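Local coordinates for protein glucanase (Clostridium thermocellum, PDB 5GXX) that probably hydrolyses internal beta-1,4-glycosidic bonds of cellulose as a family 9 endoglucanase of the cellulosome, at residues H119-S124 with W370-D375; H272-T277 with Q326-F331. The protein carries 1 engineered substitution. One frame throughout, in Å; residues are numbered along the deposited sequence.

Interaction 1 (H119-S124 with W370-D375)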
loop_
_atom_site.group_PDB
_atom_site.type_symbol
_atom_site.label_atom_id
_atom_site.label_comp_id
_atom_site.label_asym_id
_atom_site.label_seq_id
_atom_site.Cartn_x
_atom_site.Cartn_y
_atom_site.Cartn_z
ATOM N N HIS A 119 17.495 0.041 18.696
ATOM C CA HIS A 119 17.190 1.464 18.778
ATOM C C HIS A 119 16.240 1.943 17.698
ATOM O O HIS A 119 15.550 2.946 17.876
ATOM C CB HIS A 119 18.497 2.261 18.765
ATOM C CG HIS A 119 19.303 2.057 20.007
ATOM N ND1 HIS A 119 20.468 2.747 20.257
ATOM C CD2 HIS A 119 19.099 1.252 21.076
ATOM C CE1 HIS A 119 20.955 2.367 21.426
ATOM N NE2 HIS A 119 20.138 1.471 21.947
ATOM N N LYS A 120 16.149 1.194 16.602
ATOM C CA LYS A 120 15.268 1.614 15.517
ATOM C C LYS A 120 13.785 1.491 15.882
ATOM O O LYS A 120 12.930 2.140 15.276
ATOM C CB LYS A 120 15.595 0.782 14.280
ATOM C CG LYS A 120 15.137 1.379 12.976
ATOM C CD LYS A 120 15.621 0.488 11.831
ATOM C CE LYS A 120 14.732 0.607 10.600
ATOM N NZ LYS A 120 14.397 2.028 10.282
ATOM N N TRP A 121 13.487 0.691 16.904
ATOM C CA TRP A 121 12.109 0.386 17.283
ATOM C C TRP A 121 11.807 1.008 18.644
ATOM O O TRP A 121 12.652 0.972 19.543
ATOM C CB TRP A 121 11.908 -1.131 17.339
ATOM C CG TRP A 121 10.544 -1.583 17.790
ATOM C CD1 TRP A 121 9.397 -1.608 17.049
ATOM C CD2 TRP A 121 10.198 -2.079 19.087
ATOM N NE1 TRP A 121 8.356 -2.100 17.806
ATOM C CE2 TRP A 121 8.819 -2.392 19.062
ATOM C CE3 TRP A 121 10.922 -2.286 20.272
ATOM C CZ2 TRP A 121 8.143 -2.911 20.170
ATOM C CZ3 TRP A 121 10.249 -2.803 21.369
ATOM C CH2 TRP A 121 8.875 -3.114 21.308
ATOM N N TRP A 122 10.597 1.540 18.775
ATOM C CA TRP A 122 10.134 2.234 19.977
ATOM C C TRP A 122 8.921 1.464 20.510
ATOM O O TRP A 122 7.866 1.440 19.882
ATOM C CB TRP A 122 9.773 3.701 19.678
ATOM C CG TRP A 122 9.676 4.523 20.942
ATOM C CD1 TRP A 122 8.556 4.756 21.688
ATOM C CD2 TRP A 122 10.757 5.159 21.636
ATOM N NE1 TRP A 122 8.864 5.535 22.786
ATOM C CE2 TRP A 122 10.213 5.786 22.781
ATOM C CE3 TRP A 122 12.134 5.275 21.395
ATOM C CZ2 TRP A 122 10.999 6.523 23.676
ATOM C CZ3 TRP A 122 12.909 6.002 22.287
ATOM C CH2 TRP A 122 12.349 6.584 23.425
ATOM N N GLY A 123 9.076 0.796 21.647
ATOM C CA GLY A 123 7.976 0.049 22.245
ATOM C C GLY A 123 8.456 -0.645 23.504
ATOM O O GLY A 123 9.628 -0.537 23.868
ATOM N N SER A 124 7.548 -1.363 24.155
ATOM C CA SER A 124 7.769 -1.886 25.498
ATOM C C SER A 124 8.536 -3.207 25.494
ATOM O O SER A 124 8.354 -4.051 24.602
ATOM C CB SER A 124 6.423 -2.049 26.217
ATOM O OG SER A 124 5.811 -0.774 26.387
ATOM N N TRP A 370 1.930 2.162 21.751
ATOM C CA TRP A 370 1.410 0.986 21.062
ATOM C C TRP A 370 1.740 0.975 19.580
ATOM O O TRP A 370 1.421 0.001 18.880
ATOM C CB TRP A 370 -0.105 0.850 21.246
ATOM C CG TRP A 370 -0.896 2.108 20.957
ATOM C CD1 TRP A 370 -1.558 2.421 19.795
ATOM C CD2 TRP A 370 -1.072 3.229 21.831
ATOM N NE1 TRP A 370 -2.187 3.649 19.922
ATOM C CE2 TRP A 370 -1.885 4.171 21.155
ATOM C CE3 TRP A 370 -0.659 3.514 23.145
ATOM C CZ2 TRP A 370 -2.265 5.390 21.728
ATOM C CZ3 TRP A 370 -1.041 4.728 23.715
ATOM C CH2 TRP A 370 -1.824 5.660 23.002
ATOM N N LEU A 371 2.358 2.041 19.082
ATOM C CA LEU A 371 2.493 2.114 17.627
ATOM C C LEU A 371 3.806 2.664 17.103
ATOM O O LEU A 371 3.854 3.300 16.046
ATOM C CB LEU A 371 1.268 2.750 16.960
ATOM C CG LEU A 371 0.694 4.050 17.542
ATOM C CD1 LEU A 371 1.721 4.996 18.110
ATOM C CD2 LEU A 371 -0.186 4.758 16.516
ATOM N N ASP A 372 4.876 2.362 17.838
ATOM C CA ASP A 372 6.235 2.676 17.390
ATOM C C ASP A 372 6.370 4.178 17.087
ATOM O O ASP A 372 6.856 4.589 16.032
ATOM C CB ASP A 372 6.615 1.763 16.207
ATOM C CG ASP A 372 8.081 1.860 15.835
ATOM O OD1 ASP A 372 8.897 2.311 16.662
ATOM O OD2 ASP A 372 8.436 1.476 14.693
ATOM N N LYS A 373 5.891 5.001 18.018
ATOM C CA LYS A 373 6.050 6.457 17.935
ATOM C C LYS A 373 6.450 7.006 19.296
ATOM O O LYS A 373 6.035 6.508 20.336
ATOM C CB LYS A 373 4.752 7.169 17.529
ATOM C CG LYS A 373 4.287 6.896 16.106
ATOM C CD LYS A 373 3.068 7.736 15.770
ATOM C CE LYS A 373 2.968 7.951 14.256
ATOM N NZ LYS A 373 1.690 8.624 13.869
ATOM N N ARG A 374 7.209 8.092 19.276
ATOM C CA ARG A 374 7.578 8.769 20.517
ATOM C C ARG A 374 6.569 9.823 20.943
ATOM O O ARG A 374 6.485 10.153 22.130
ATOM C CB ARG A 374 8.955 9.416 20.392
ATOM C CG ARG A 374 10.082 8.409 20.454
ATOM C CD ARG A 374 11.388 9.166 20.562
ATOM N NE ARG A 374 11.814 9.532 19.223
ATOM C CZ ARG A 374 12.392 8.680 18.387
ATOM N NH1 ARG A 374 12.606 7.433 18.774
ATOM N NH2 ARG A 374 12.741 9.064 17.170
ATOM N N ASP A 375 5.848 10.383 19.978
ATOM C CA ASP A 375 4.919 11.473 20.258
ATOM C C ASP A 375 3.547 11.010 20.733
ATOM O O ASP A 375 2.732 11.817 21.190
ATOM C CB ASP A 375 4.788 12.412 19.043
ATOM C CG ASP A 375 4.298 11.707 17.791
ATOM O OD1 ASP A 375 4.838 10.640 17.432
ATOM O OD2 ASP A 375 3.380 12.236 17.122
HETATM O O HOH W 1 13.153 4.243 17.949
HETATM O O HOH W 2 10.941 4.252 16.261
HETATM O O HOH W 3 10.841 0.684 13.962
HETATM O O HOH W 4 5.337 0.198 19.597
#

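Interaction 2 (H272-T277 with Q326-F331)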
loop_
_atom_site.group_PDB
_atom_site.type_symbol
_atom_site.label_atom_id
_atom_site.label_comp_id
_atom_site.label_asym_id
_atom_site.label_seq_id
_atom_site.Cartn_x
_atom_site.Cartn_y
_atom_site.Cartn_z
ATOM N N HIS A 272 43.340 15.541 40.117
ATOM C CA HIS A 272 42.095 15.183 39.443
ATOM C C HIS A 272 40.899 15.909 40.067
ATOM O O HIS A 272 40.105 16.577 39.368
ATOM C CB HIS A 272 41.905 13.658 39.512
ATOM C CG HIS A 272 40.521 13.183 39.179
ATOM N ND1 HIS A 272 39.986 13.243 37.908
ATOM C CD2 HIS A 272 39.549 12.651 39.965
ATOM C CE1 HIS A 272 38.737 12.804 37.936
ATOM N NE2 HIS A 272 38.453 12.416 39.165
ATOM N N LEU A 273 40.779 15.816 41.389
ATOM C CA LEU A 273 39.642 16.467 42.037
ATOM C C LEU A 273 39.734 17.989 41.964
ATOM O O LEU A 273 38.720 18.664 41.756
ATOM C CB LEU A 273 39.416 15.981 43.473
ATOM C CG LEU A 273 38.947 14.532 43.582
ATOM C CD1 LEU A 273 39.042 14.037 45.023
ATOM C CD2 LEU A 273 37.570 14.281 42.972
ATOM N N ASP A 274 40.947 18.532 42.095
ATOM C CA ASP A 274 41.094 19.985 41.996
ATOM C C ASP A 274 40.594 20.464 40.632
ATOM O O ASP A 274 39.953 21.503 40.537
ATOM C CB ASP A 274 42.553 20.405 42.193
ATOM C CG ASP A 274 42.976 20.416 43.659
ATOM O OD1 ASP A 274 42.162 20.081 44.553
ATOM O OD2 ASP A 274 44.131 20.818 43.891
ATOM N N TRP A 275 40.896 19.710 39.580
ATOM C CA TRP A 275 40.464 20.069 38.235
ATOM C C TRP A 275 38.951 20.157 38.108
ATOM O O TRP A 275 38.462 20.939 37.305
ATOM C CB TRP A 275 41.065 19.109 37.201
ATOM C CG TRP A 275 40.757 19.419 35.762
ATOM C CD1 TRP A 275 41.381 20.325 34.952
ATOM C CD2 TRP A 275 39.721 18.824 34.973
ATOM N NE1 TRP A 275 40.777 20.347 33.705
ATOM C CE2 TRP A 275 39.769 19.418 33.693
ATOM C CE3 TRP A 275 38.763 17.835 35.225
ATOM C CZ2 TRP A 275 38.907 19.041 32.667
ATOM C CZ3 TRP A 275 37.909 17.456 34.205
ATOM C CH2 TRP A 275 37.990 18.061 32.940
ATOM N N TRP A 276 38.249 19.348 38.890
ATOM C CA TRP A 276 36.796 19.344 38.937
ATOM C C TRP A 276 36.189 20.453 39.810
ATOM O O TRP A 276 35.011 20.765 39.646
ATOM C CB TRP A 276 36.330 17.975 39.432
ATOM C CG TRP A 276 36.249 16.997 38.312
ATOM C CD1 TRP A 276 37.237 16.152 37.859
ATOM C CD2 TRP A 276 35.121 16.791 37.461
ATOM N NE1 TRP A 276 36.773 15.428 36.778
ATOM C CE2 TRP A 276 35.476 15.807 36.515
ATOM C CE3 TRP A 276 33.821 17.324 37.435
ATOM C CZ2 TRP A 276 34.580 15.371 35.528
ATOM C CZ3 TRP A 276 32.931 16.876 36.472
ATOM C CH2 TRP A 276 33.317 15.907 35.524
ATOM N N THR A 277 36.961 21.017 40.736
ATOM C CA THR A 277 36.445 22.006 41.681
ATOM C C THR A 277 36.425 23.411 41.070
ATOM O O THR A 277 37.157 23.685 40.122
ATOM C CB THR A 277 37.291 22.070 42.970
ATOM O OG1 THR A 277 38.607 22.564 42.671
ATOM C CG2 THR A 277 37.335 20.714 43.682
ATOM N N GLN A 326 36.976 20.030 53.245
ATOM C CA GLN A 326 35.898 20.994 53.011
ATOM C C GLN A 326 35.731 21.308 51.524
ATOM O O GLN A 326 34.608 21.346 50.998
ATOM C CB GLN A 326 36.197 22.281 53.775
ATOM C CG GLN A 326 35.141 23.358 53.627
ATOM C CD GLN A 326 35.462 24.561 54.484
ATOM O OE1 GLN A 326 36.077 25.523 54.023
ATOM N NE2 GLN A 326 35.065 24.499 55.749
ATOM N N LYS A 327 36.853 21.517 50.847
ATOM C CA LYS A 327 36.804 21.821 49.417
ATOM C C LYS A 327 36.172 20.658 48.641
ATOM O O LYS A 327 35.326 20.875 47.781
ATOM C CB LYS A 327 38.197 22.145 48.877
ATOM C CG LYS A 327 38.296 22.227 47.358
ATOM C CD LYS A 327 39.652 22.697 46.840
ATOM C CE LYS A 327 40.738 21.686 47.148
ATOM N NZ LYS A 327 42.020 22.131 46.512
ATOM N N TYR A 328 36.582 19.425 48.929
ATOM C CA TYR A 328 36.024 18.315 48.156
ATOM C C TYR A 328 34.594 17.961 48.524
ATOM O O TYR A 328 33.805 17.630 47.636
ATOM C CB TYR A 328 36.934 17.084 48.222
ATOM C CG TYR A 328 38.314 17.339 47.670
ATOM C CD1 TYR A 328 38.524 18.120 46.543
ATOM C CD2 TYR A 328 39.427 16.769 48.281
ATOM C CE1 TYR A 328 39.787 18.355 46.044
ATOM C CE2 TYR A 328 40.689 16.992 47.792
ATOM C CZ TYR A 328 40.877 17.788 46.687
ATOM O OH TYR A 328 42.161 17.991 46.227
ATOM N N TYR A 329 34.264 18.029 49.816
ATOM C CA TYR A 329 32.887 17.836 50.274
ATOM C C TYR A 329 31.952 18.876 49.648
ATOM O O TYR A 329 30.874 18.524 49.177
ATOM C CB TYR A 329 32.799 17.937 51.806
ATOM C CG TYR A 329 31.400 17.757 52.358
ATOM C CD1 TYR A 329 30.509 18.835 52.461
ATOM C CD2 TYR A 329 30.946 16.502 52.766
ATOM C CE1 TYR A 329 29.220 18.683 52.954
ATOM C CE2 TYR A 329 29.656 16.347 53.267
ATOM C CZ TYR A 329 28.802 17.440 53.361
ATOM O OH TYR A 329 27.531 17.279 53.853
ATOM N N ASN A 330 32.347 20.148 49.650
ATOM C CA ASN A 330 31.446 21.195 49.152
ATOM C C ASN A 330 31.196 21.011 47.654
ATOM O O ASN A 330 30.064 21.172 47.169
ATOM C CB ASN A 330 32.069 22.572 49.400
ATOM C CG ASN A 330 31.948 23.038 50.844
ATOM O OD1 ASN A 330 31.222 22.447 51.647
ATOM N ND2 ASN A 330 32.650 24.129 51.164
ATOM N N PHE A 331 32.277 20.669 46.947
ATOM C CA PHE A 331 32.124 20.323 45.525
ATOM C C PHE A 331 31.104 19.201 45.326
ATOM O O PHE A 331 30.174 19.325 44.516
ATOM C CB PHE A 331 33.467 19.926 44.891
ATOM C CG PHE A 331 33.303 19.126 43.626
ATOM C CD1 PHE A 331 32.919 19.749 42.444
ATOM C CD2 PHE A 331 33.497 17.742 43.637
ATOM C CE1 PHE A 331 32.711 19.001 41.296
ATOM C CE2 PHE A 331 33.274 16.992 42.491
ATOM C CZ PHE A 331 32.915 17.627 41.308
HETATM O O HOH W 5 44.755 21.328 46.439
HETATM O O HOH W 6 41.022 23.409 43.582
#

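Interaction 1 (H119-S124 with W370-D375)
Asp372 is the first residue of 370-375 to meet 119-124, in a loop-to-loop contact of the family 9 catalytic domain, an (alpha/alpha)6 barrel. Its CG stands anti to the backbone N (chi1 -170°), which carries the carboxylate across to the turn leaving helix 115-120. There Asp372 OD1 accepts the backbone N-H of Trp122 at 2.8 Å, from above the carboxylate plane. Two waters link the same carboxylate to Lys120 O, one through OD1 and the other through OD2, while a third joins Asp372 N to Trp122 O. Asp372 CA also offers its hydrogen to Trp122 O at 3.2 Å.

Lys373 contributes through its backbone, its O lying 3.4 Å from CD1 of Trp122.

Arg374 then lays its aliphatic part over the Trp122 indole. Arg374 CG sits above the Trp122 six-membered ring in a CH-pi contact, 3.6 Å from the centroid. Arg374 NE is held in a salt bridge by Glu403, while the indole NE1 is hydrogen-bonded to His367. The indole also meets His362 of the His-x-Arg stretch, which in family 9 enzymes belongs to the active-site cleft, so this contact probably borders the cleft. The bend at chi3 (-85°) stands the guanidinium nearly upright on the indole, their planes 84° apart; any cation-pi attraction is weak. Arg374 NH1 comes within 3.4 Å of Trp122 CE3 and makes a weak bond to a water held by His119 O.

Interaction 2 (H272-T277 with Q326-F331)
Asp274 and Tyr328 both carry CG beside the backbone N and anti to the carbonyl carbon (chi1 -79° and -60°), and this brings carboxylate and phenol together between two packed helices of the (alpha/alpha)6 barrel. Lys327 extends from its own helix with CG anti to the backbone N, then bends at chi3 to bring its ammonium to the same acceptor. Asp274 OD1 thus receives two donors from opposite faces of the carboxylate, Tyr328 OH at 2.7 Å and Lys327 NZ, in a salt bridge, at 2.8 Å. The paired donors probably help keep the aspartate ionised. A water spans Asp274 OD2 and Lys327 NZ, closing the polar side of the contact.

The rest of the contact is mainly apolar. Leu273 CD1 lies over the middle of the Tyr328 ring, 4.2 Å from the centroid, and Leu273 CB touches Tyr328 CE1 at 3.5 Å. The polar exception comes at the end of helix 263-276, where Thr277 OG1 turns back to bond Asp274 O at 2.7 Å, while its CG2 meets the Tyr328 ring at the edge. Phe331 CE1 lies 3.3 Å from Trp276 O, whose hydrogen bond comes from Tyr288 OH outside the two segments, and Phe331 CZ leans on Trp276 CB.

The two helical segments cross at 53° with their axes 10.5 Å apart. Helix 301-318 flanks both, touching Leu273 and Trp276 through Glu308 and Phe331 through Ala312, whereas Tyr329 packs Tyr328's helix against helix 412-429.

Both contacts belong to the catalytic domain, but they lie far apart: their centres are 42 Å from each other and their nearest atoms about 23 Å. Along the chain, interaction 2 is nested within the loop that interaction 1 closes. Interaction 2 joins helices of the barrel, whereas interaction 1 joins connecting segments on the side facing the C-terminal beta domain, where Trp121 bonds Ile543 O and Trp370 packs on Tyr548. His119 NE2 is hydrogen-bonded to Asp53 OD2 of the Asp-Ala-Gly-Asp motif, which in family 9 enzymes carries aspartates of the catalytic centre, so interaction 1 probably lies beside the active site. Neither contact supplies a ligand to the two calcium sites.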